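Local coordinates for squalene synthase HpnC (Alicyclobacillus acidocaldarius subsp. acidocaldarius, PDB 4HD1), which probably acts as a prenyl transferase of the squalene/phytoene synthase family, joining isoprenoid diphosphates on the way to squalene, at residues R20-H25 against V47-R52; R41-S46 against Q93-T98; S158-T163 against F224-R229. All blocks are in the same frame, centred on the assembly; numbering follows the deposited sequence.

Interaction 1 of 3, residues R20-H25 against V47-R52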
# COMPACT_ATOMS: atom_id res chain seq x y z
N ARG A 20 -13.05 -11.45 -8.75
CA ARG A 20 -13.31 -12.41 -7.66
C ARG A 20 -12.21 -12.41 -6.61
O ARG A 20 -12.49 -12.29 -5.42
CB ARG A 20 -13.46 -13.84 -8.21
CG ARG A 20 -14.89 -14.33 -8.32
CD ARG A 20 -14.96 -15.86 -8.23
NE ARG A 20 -14.15 -16.53 -9.25
CZ ARG A 20 -12.96 -17.08 -9.04
NH1 ARG A 20 -12.40 -17.08 -7.84
NH2 ARG A 20 -12.31 -17.66 -10.05
N LEU A 21 -10.96 -12.54 -7.07
CA LEU A 21 -9.80 -12.57 -6.17
C LEU A 21 -9.74 -11.29 -5.36
O LEU A 21 -9.46 -11.32 -4.15
CB LEU A 21 -8.49 -12.77 -6.95
CG LEU A 21 -8.32 -14.03 -7.82
CD1 LEU A 21 -7.01 -13.97 -8.62
CD2 LEU A 21 -8.43 -15.34 -7.04
N THR A 22 -10.03 -10.17 -6.01
CA THR A 22 -10.01 -8.87 -5.36
C THR A 22 -11.11 -8.73 -4.31
O THR A 22 -10.82 -8.43 -3.15
CB THR A 22 -10.05 -7.71 -6.39
OG1 THR A 22 -8.84 -7.74 -7.16
CG2 THR A 22 -10.19 -6.36 -5.70
N ARG A 23 -12.36 -8.97 -4.71
CA ARG A 23 -13.49 -8.81 -3.80
C ARG A 23 -13.43 -9.72 -2.58
O ARG A 23 -13.81 -9.31 -1.48
CB ARG A 23 -14.83 -8.95 -4.54
CG ARG A 23 -15.12 -7.78 -5.48
CD ARG A 23 -16.44 -7.93 -6.22
NE ARG A 23 -17.59 -7.49 -5.44
CZ ARG A 23 -18.57 -8.29 -5.00
NH1 ARG A 23 -18.57 -9.59 -5.27
NH2 ARG A 23 -19.57 -7.77 -4.29
N SER A 24 -12.93 -10.94 -2.75
CA SER A 24 -12.81 -11.87 -1.63
C SER A 24 -11.66 -11.52 -0.68
O SER A 24 -11.75 -11.78 0.52
CB SER A 24 -12.67 -13.31 -2.12
OG SER A 24 -11.33 -13.60 -2.45
N HIS A 25 -10.58 -10.95 -1.21
CA HIS A 25 -9.40 -10.61 -0.41
C HIS A 25 -9.50 -9.28 0.29
O HIS A 25 -9.08 -9.16 1.44
CB HIS A 25 -8.13 -10.68 -1.25
CG HIS A 25 -6.85 -10.49 -0.46
ND1 HIS A 25 -6.31 -11.48 0.28
CD2 HIS A 25 -6.00 -9.39 -0.33
CE1 HIS A 25 -5.18 -11.03 0.87
NE2 HIS A 25 -4.99 -9.76 0.49
N VAL A 47 -4.85 -4.94 -10.96
CA VAL A 47 -3.74 -4.44 -10.14
C VAL A 47 -3.87 -4.98 -8.71
O VAL A 47 -2.88 -5.43 -8.12
CB VAL A 47 -3.66 -2.91 -10.15
CG1 VAL A 47 -2.70 -2.41 -9.08
CG2 VAL A 47 -3.21 -2.43 -11.52
N TYR A 48 -5.08 -4.97 -8.18
CA TYR A 48 -5.31 -5.49 -6.84
C TYR A 48 -5.15 -7.01 -6.75
O TYR A 48 -4.61 -7.49 -5.74
CB TYR A 48 -6.64 -5.00 -6.27
CG TYR A 48 -6.48 -3.64 -5.62
CD1 TYR A 48 -6.16 -3.52 -4.27
CD2 TYR A 48 -6.61 -2.46 -6.37
CE1 TYR A 48 -6.00 -2.28 -3.67
CE2 TYR A 48 -6.45 -1.21 -5.78
CZ TYR A 48 -6.15 -1.13 -4.43
OH TYR A 48 -5.99 0.10 -3.84
N ALA A 49 -5.58 -7.75 -7.77
CA ALA A 49 -5.30 -9.19 -7.82
C ALA A 49 -3.79 -9.43 -7.80
O ALA A 49 -3.32 -10.31 -7.09
CB ALA A 49 -5.94 -9.86 -9.03
N PHE A 50 -3.03 -8.62 -8.54
CA PHE A 50 -1.57 -8.71 -8.47
C PHE A 50 -1.04 -8.52 -7.04
O PHE A 50 -0.19 -9.29 -6.59
CB PHE A 50 -0.90 -7.72 -9.44
CG PHE A 50 0.59 -7.61 -9.23
CD1 PHE A 50 1.47 -8.45 -9.90
CD2 PHE A 50 1.10 -6.67 -8.34
CE1 PHE A 50 2.84 -8.36 -9.70
CE2 PHE A 50 2.47 -6.58 -8.12
CZ PHE A 50 3.34 -7.42 -8.81
N CYS A 51 -1.54 -7.51 -6.32
CA CYS A 51 -1.12 -7.26 -4.94
C CYS A 51 -1.53 -8.40 -3.99
O CYS A 51 -0.77 -8.76 -3.10
CB CYS A 51 -1.68 -5.94 -4.41
SG CYS A 51 -1.14 -4.48 -5.33
N ARG A 52 -2.72 -8.95 -4.20
CA ARG A 52 -3.17 -10.12 -3.45
C ARG A 52 -2.17 -11.27 -3.60
O ARG A 52 -1.84 -11.95 -2.63
CB ARG A 52 -4.57 -10.57 -3.90
CG ARG A 52 -5.08 -11.82 -3.19
CD ARG A 52 -5.92 -12.70 -4.10
NE ARG A 52 -6.06 -14.05 -3.56
CZ ARG A 52 -7.16 -14.53 -2.98
NH1 ARG A 52 -8.25 -13.78 -2.85
NH2 ARG A 52 -7.17 -15.78 -2.52

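Interaction 2 of 3, residues R41-S46 against Q93-T98. With SO4 (sulfate ion), chain B.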
# COMPACT_ATOMS: atom_id res chain seq x y z
N ARG A 41 -12.55 0.48 -13.66
CA ARG A 41 -12.61 -0.56 -12.62
C ARG A 41 -11.85 -1.86 -12.95
O ARG A 41 -11.18 -2.39 -12.07
CB ARG A 41 -14.06 -0.88 -12.23
CG ARG A 41 -14.65 0.07 -11.22
CD ARG A 41 -16.04 -0.38 -10.78
NE ARG A 41 -16.96 0.74 -10.90
CZ ARG A 41 -18.01 0.78 -11.72
NH1 ARG A 41 -18.32 -0.27 -12.47
NH2 ARG A 41 -18.76 1.87 -11.76
N PRO A 42 -11.93 -2.37 -14.21
CA PRO A 42 -11.21 -3.62 -14.51
C PRO A 42 -9.71 -3.54 -14.22
O PRO A 42 -9.10 -4.54 -13.81
CB PRO A 42 -11.44 -3.79 -16.02
CG PRO A 42 -12.74 -3.13 -16.27
CD PRO A 42 -12.72 -1.92 -15.37
N HIS A 43 -9.14 -2.35 -14.41
CA HIS A 43 -7.72 -2.15 -14.14
C HIS A 43 -7.44 -2.13 -12.66
O HIS A 43 -6.36 -2.55 -12.22
CB HIS A 43 -7.23 -0.90 -14.85
CG HIS A 43 -7.56 -0.89 -16.32
ND1 HIS A 43 -7.10 -1.83 -17.18
CD2 HIS A 43 -8.37 -0.03 -17.07
CE1 HIS A 43 -7.57 -1.58 -18.41
NE2 HIS A 43 -8.35 -0.48 -18.35
N PHE A 44 -8.40 -1.67 -11.86
CA PHE A 44 -8.29 -1.78 -10.41
C PHE A 44 -8.27 -3.26 -9.99
O PHE A 44 -7.43 -3.66 -9.17
CB PHE A 44 -9.37 -0.95 -9.69
CG PHE A 44 -8.95 0.47 -9.42
CD1 PHE A 44 -8.82 1.39 -10.46
CD2 PHE A 44 -8.67 0.90 -8.12
CE1 PHE A 44 -8.42 2.70 -10.21
CE2 PHE A 44 -8.27 2.20 -7.86
CZ PHE A 44 -8.14 3.10 -8.90
N TYR A 45 -9.16 -4.07 -10.58
CA TYR A 45 -9.25 -5.48 -10.25
C TYR A 45 -7.97 -6.23 -10.59
O TYR A 45 -7.51 -7.05 -9.78
CB TYR A 45 -10.46 -6.16 -10.90
CG TYR A 45 -11.79 -5.62 -10.43
CD1 TYR A 45 -12.09 -5.51 -9.07
CD2 TYR A 45 -12.77 -5.24 -11.35
CE1 TYR A 45 -13.31 -5.02 -8.64
CE2 TYR A 45 -14.01 -4.75 -10.92
CZ TYR A 45 -14.27 -4.64 -9.56
OH TYR A 45 -15.48 -4.15 -9.13
N SER A 46 -7.37 -5.95 -11.74
CA SER A 46 -6.14 -6.65 -12.13
C SER A 46 -4.93 -6.22 -11.30
O SER A 46 -4.07 -7.05 -10.97
CB SER A 46 -5.86 -6.51 -13.62
OG SER A 46 -5.67 -5.16 -13.98
N GLN A 93 -1.71 -8.04 -18.08
CA GLN A 93 -1.08 -7.80 -19.39
C GLN A 93 -1.85 -6.79 -20.26
O GLN A 93 -1.25 -5.90 -20.87
CB GLN A 93 -0.98 -9.13 -20.13
CG GLN A 93 -0.04 -9.16 -21.31
CD GLN A 93 0.20 -10.59 -21.76
OE1 GLN A 93 1.26 -11.16 -21.48
NE2 GLN A 93 -0.78 -11.19 -22.42
N PHE A 94 -3.17 -6.95 -20.31
CA PHE A 94 -4.01 -6.01 -21.02
C PHE A 94 -3.97 -4.64 -20.33
O PHE A 94 -3.77 -3.62 -20.99
CB PHE A 94 -5.45 -6.52 -21.10
CG PHE A 94 -6.37 -5.60 -21.85
CD1 PHE A 94 -6.25 -5.46 -23.24
CD2 PHE A 94 -7.34 -4.87 -21.18
CE1 PHE A 94 -7.09 -4.61 -23.95
CE2 PHE A 94 -8.19 -4.02 -21.89
CZ PHE A 94 -8.07 -3.89 -23.27
N THR A 95 -4.16 -4.64 -19.01
CA THR A 95 -4.07 -3.43 -18.19
C THR A 95 -2.73 -2.69 -18.37
O THR A 95 -2.73 -1.49 -18.63
CB THR A 95 -4.35 -3.74 -16.71
OG1 THR A 95 -5.73 -4.12 -16.56
CG2 THR A 95 -4.07 -2.52 -15.84
N ILE A 96 -1.61 -3.41 -18.23
CA ILE A 96 -0.29 -2.82 -18.46
C ILE A 96 -0.30 -2.02 -19.76
O ILE A 96 0.07 -0.85 -19.78
CB ILE A 96 0.85 -3.88 -18.59
CG1 ILE A 96 0.93 -4.84 -17.39
CG2 ILE A 96 2.19 -3.21 -18.89
CD1 ILE A 96 1.11 -4.19 -16.04
N ALA A 97 -0.72 -2.67 -20.84
CA ALA A 97 -0.65 -2.09 -22.18
C ALA A 97 -1.63 -0.93 -22.37
O ALA A 97 -1.24 0.13 -22.87
CB ALA A 97 -0.86 -3.16 -23.24
N THR A 98 -2.88 -1.12 -21.95
CA THR A 98 -3.94 -0.14 -22.12
C THR A 98 -3.66 1.15 -21.35
O THR A 98 -3.92 2.24 -21.84
CB THR A 98 -5.30 -0.72 -21.68
OG1 THR A 98 -5.49 -1.99 -22.30
CG2 THR A 98 -6.45 0.19 -22.08
S SO4 B . -18.15 -4.01 -11.31
O1 SO4 B . -18.88 -3.30 -12.39
O2 SO4 B . -17.52 -5.26 -11.83
O3 SO4 B . -17.06 -3.18 -10.73
O4 SO4 B . -19.19 -4.29 -10.25

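Interaction 3 of 3, residues S158-T163 against F224-R229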
# COMPACT_ATOMS: atom_id res chain seq x y z
N SER A 158 1.67 11.89 -4.53
CA SER A 158 1.02 10.61 -4.25
C SER A 158 1.78 9.86 -3.15
O SER A 158 1.18 9.39 -2.18
CB SER A 158 0.92 9.77 -5.52
OG SER A 158 0.56 8.43 -5.23
N ASP A 159 3.11 9.79 -3.30
CA ASP A 159 3.96 9.12 -2.31
C ASP A 159 3.78 9.70 -0.90
O ASP A 159 3.72 8.94 0.08
CB ASP A 159 5.43 9.16 -2.73
CG ASP A 159 5.70 8.42 -4.04
OD1 ASP A 159 4.85 7.62 -4.53
OD2 ASP A 159 6.80 8.64 -4.59
N ALA A 160 3.68 11.03 -0.78
CA ALA A 160 3.45 11.65 0.52
C ALA A 160 2.19 11.07 1.17
O ALA A 160 2.18 10.75 2.36
CB ALA A 160 3.36 13.17 0.40
N THR A 161 1.13 10.91 0.38
CA THR A 161 -0.15 10.39 0.88
C THR A 161 -0.09 8.89 1.19
O THR A 161 -0.49 8.47 2.29
CB THR A 161 -1.28 10.66 -0.12
OG1 THR A 161 -1.35 12.07 -0.37
CG2 THR A 161 -2.62 10.19 0.44
N CYS A 162 0.39 8.10 0.24
CA CYS A 162 0.53 6.66 0.44
C CYS A 162 1.39 6.35 1.69
O CYS A 162 1.00 5.54 2.52
CB CYS A 162 1.04 5.98 -0.83
SG CYS A 162 -0.24 5.79 -2.09
N THR A 163 2.52 7.04 1.83
CA THR A 163 3.38 6.90 3.02
C THR A 163 2.68 7.34 4.32
O THR A 163 2.75 6.64 5.34
CB THR A 163 4.71 7.66 2.85
OG1 THR A 163 5.47 7.03 1.82
CG2 THR A 163 5.52 7.67 4.15
N PHE A 224 0.23 14.02 4.85
CA PHE A 224 -1.13 14.27 4.37
C PHE A 224 -1.29 15.69 3.82
O PHE A 224 -1.79 15.87 2.70
CB PHE A 224 -2.18 13.99 5.45
CG PHE A 224 -2.50 12.53 5.62
CD1 PHE A 224 -2.89 11.76 4.52
CD2 PHE A 224 -2.41 11.92 6.87
CE1 PHE A 224 -3.17 10.41 4.67
CE2 PHE A 224 -2.69 10.57 7.02
CZ PHE A 224 -3.07 9.82 5.92
N ASP A 225 -0.85 16.69 4.59
CA ASP A 225 -0.92 18.10 4.18
C ASP A 225 -0.22 18.37 2.85
O ASP A 225 -0.75 19.09 2.01
CB ASP A 225 -0.32 19.02 5.25
CG ASP A 225 -1.11 19.01 6.55
OD1 ASP A 225 -2.20 18.39 6.60
OD2 ASP A 225 -0.63 19.61 7.54
N GLU A 226 0.96 17.79 2.67
CA GLU A 226 1.68 17.89 1.40
C GLU A 226 0.97 17.11 0.28
O GLU A 226 0.88 17.58 -0.85
CB GLU A 226 3.12 17.42 1.57
CG GLU A 226 4.05 17.83 0.44
CD GLU A 226 5.39 17.10 0.45
OE1 GLU A 226 5.70 16.37 1.42
OE2 GLU A 226 6.15 17.26 -0.54
N GLY A 227 0.46 15.93 0.61
CA GLY A 227 -0.20 15.07 -0.39
C GLY A 227 -1.46 15.67 -0.99
O GLY A 227 -1.72 15.55 -2.19
N ARG A 228 -2.23 16.33 -0.12
CA ARG A 228 -3.45 17.06 -0.45
C ARG A 228 -3.41 17.80 -1.79
O ARG A 228 -4.42 17.90 -2.48
CB ARG A 228 -3.69 18.09 0.65
CG ARG A 228 -5.13 18.33 1.02
CD ARG A 228 -5.19 19.55 1.91
NE ARG A 228 -6.42 19.62 2.70
CZ ARG A 228 -7.60 20.00 2.22
NH1 ARG A 228 -8.65 20.04 3.04
NH2 ARG A 228 -7.76 20.33 0.94
N ARG A 229 -2.25 18.34 -2.14
CA ARG A 229 -2.10 19.13 -3.37
C ARG A 229 -2.46 18.34 -4.63
O ARG A 229 -2.94 18.92 -5.61
CB ARG A 229 -0.68 19.71 -3.46
CG ARG A 229 -0.40 20.60 -4.67
CD ARG A 229 -1.19 21.90 -4.65
NE ARG A 229 -1.14 22.57 -5.95
CZ ARG A 229 -2.06 23.42 -6.40
NH1 ARG A 229 -3.12 23.72 -5.65
NH2 ARG A 229 -1.93 23.97 -7.60
O HOH W 1 -3.01 13.46 1.21

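Interaction 1 of 3, residues R20-H25 against V47-R52
Arg-52 and His-25 each send CG anti to the backbone N (chi1 178° and -173°), which sets Arg-52 CG against the imidazole carbons. Arg-52 CG lies over one face of the ring, displaced toward its rim, and makes a CH-pi contact 3.7 Å from the ring centroid of His-25. Further out, Arg-52 CD passes Leu-21 CB at 3.8 Å, and the guanidinium comes to rest with Leu-21 CD2 over the centre of one face. Its NH1 then donates to the backbone: Arg-52 NH1 to Leu-21 O is 3.0 Å, with the carbonyl oxygen near the guanidinium plane. NH1 sits in the carbonyl plane at a lone pair of the oxygen, though the N-H is bent off the line. Leu-21 O also accepts His-25 N of its own helix, so two donors hold it. A weak second bond joins Arg-52 NH1 to Ser-24 OG at 3.1 Å, at the guanidinium edge. A positive group at this C-terminal turn probably suits the helix dipole.

Thr-22 packs close to the other backbone, its CA 5.3 Å from Ala-49 CA. Thr-22 OG1 touches Tyr-48 CB at 3.6 Å; its main hydrogen bond goes back to Cys-18 O, with a weak one to Tyr-45 O. His-25 NE2 bonds to Asp-55, beside Asp-56, consistent with the aspartate-rich motif that binds magnesium in related synthases. Segments 20-25 and 47-52 cross at 62°; on other sides of helix 41-56, Val-47 packs on helix 137-146 and Phe-50 on helices 87-99 and 104-118.

Interaction 2 of 3, residues R41-S46 against Q93-T98
His-43 meets Thr-95 almost from its first side-chain atom. CG is anti to the carbonyl carbon (chi1 -52°), which puts it beside the backbone N, and the two side chains run past each other in opposite directions: His-43 CB touches Thr-95 CG2 at 3.7 Å, and His-43 CG lies near both that methyl and the hydroxyl. Next comes ND1, which forms a nearly straight hydrogen bond (168°) with Thr-95 OG1 at 2.7 Å, the oxygen lying in the plane of the ring. At the outer corner, His-43 CE1 reaches Phe-94 CE2 at 4.3 Å and Thr-98 CB at 4.1 Å.

Thr-95 OG1 is gripped from a second residue too, since Ser-46 OG hydrogen-bonds to it at 2.8 Å. A weak bond to Ala-91 O adds a third link, so this buried hydroxyl is well satisfied. Thr-98 OG1 turns back to its own helix, bonding Phe-94 O at 2.7 Å while lying over the centre of the Phe-94 ring.

On another side of helix 41-56 sits a sulfate, probably from the crystallisation liquor, beside Arg-41, Tyr-45 and Arg-19. Arg-41 NH1 comes within 3.1 Å of sulfate O1, and its NE is weakly bonded to Val-36 O; the modelled approach of Tyr-45 OH to the ion is too short to be trusted in detail. An alanine at Arg-41 would lose the guanidinium, which would probably leave the sulfate with one positive neighbour fewer and Val-36 O without its weak bond.

The two segments run at 125°, a steeply inclined helix pair pinned by a buried histidine-threonine-serine hydrogen-bond chain within the all-helical isoprenoid synthase fold.

Interaction 3 of 3, residues S158-T163 against F224-R229
Thr-161 OG1 holds a water that ties it to Phe-224: the water oxygen is 2.7 Å from Thr-161 OG1 and donates to Phe-224 O at 3.1 Å. It lies at the edge of the Phe-224 ring, in its plane. Phe-224 O also accepts the backbone N of Arg-228, so this carbonyl near the end of helix 207-227 serves two donors, and the water bridges it to Thr-161 on the other helix.

The same hydroxyl marks the closest approach of the segments. Anti to its own carbonyl carbon (chi1 -57°), Thr-161 OG1 presses on Gly-227 CA at 3.2 Å, and the CA atoms of Thr-161 and Gly-227 are just 4.8 Å apart. Gly-227 has no side chain to interfere; a beta carbon modelled there would fall about 1.9 Å from Thr-161 OG1, an outright clash. Backbone and hydroxyl can meet this directly because the position is a glycine.

Around this point small and apolar groups lie against polar ones. Ala-160 CB faces Gly-227 N at 4.0 Å and also borders the carboxylate of Glu-226, whose OE2 forms a salt bridge with Arg-156. On the other flank, Phe-224 starts away from helix 152-172, but its ring returns: Phe-224 CE1 lies 4.3 Å from Thr-161 CG2 and 4.1 Å from Thr-161 O.

This is a close helix-helix approach at a glycine, plain packing within the all-helical fold. The ring goes on to pack on Ala-164 and Leu-165, one turn further along helix 152-172. That helix is thus placed between helix 207-227 and helix 137-146, which it meets through the Asp-159 to Arg-141 salt bridge and the Thr-163 to Asp-137 hydrogen bond.

Interactions 1 and 2 form one continuous patch: their centres are 12 Å apart, both use helix 41-56, and Thr-22 of the first touches the backbone of Tyr-45 in the second. Their segments alternate along the chain, so helix 41-56 is bound first to the helix before it, 12-25, and then to the later helix 87-99. Interaction 3 follows both in sequence and joins helices 152-172 and 207-227. Its centre is about 24 Å from either of the others, and it lies across the chain's centre from interaction 1. The three contacts therefore make up one patch around helix 41-56 and one distant helix pair within an all-helical fold.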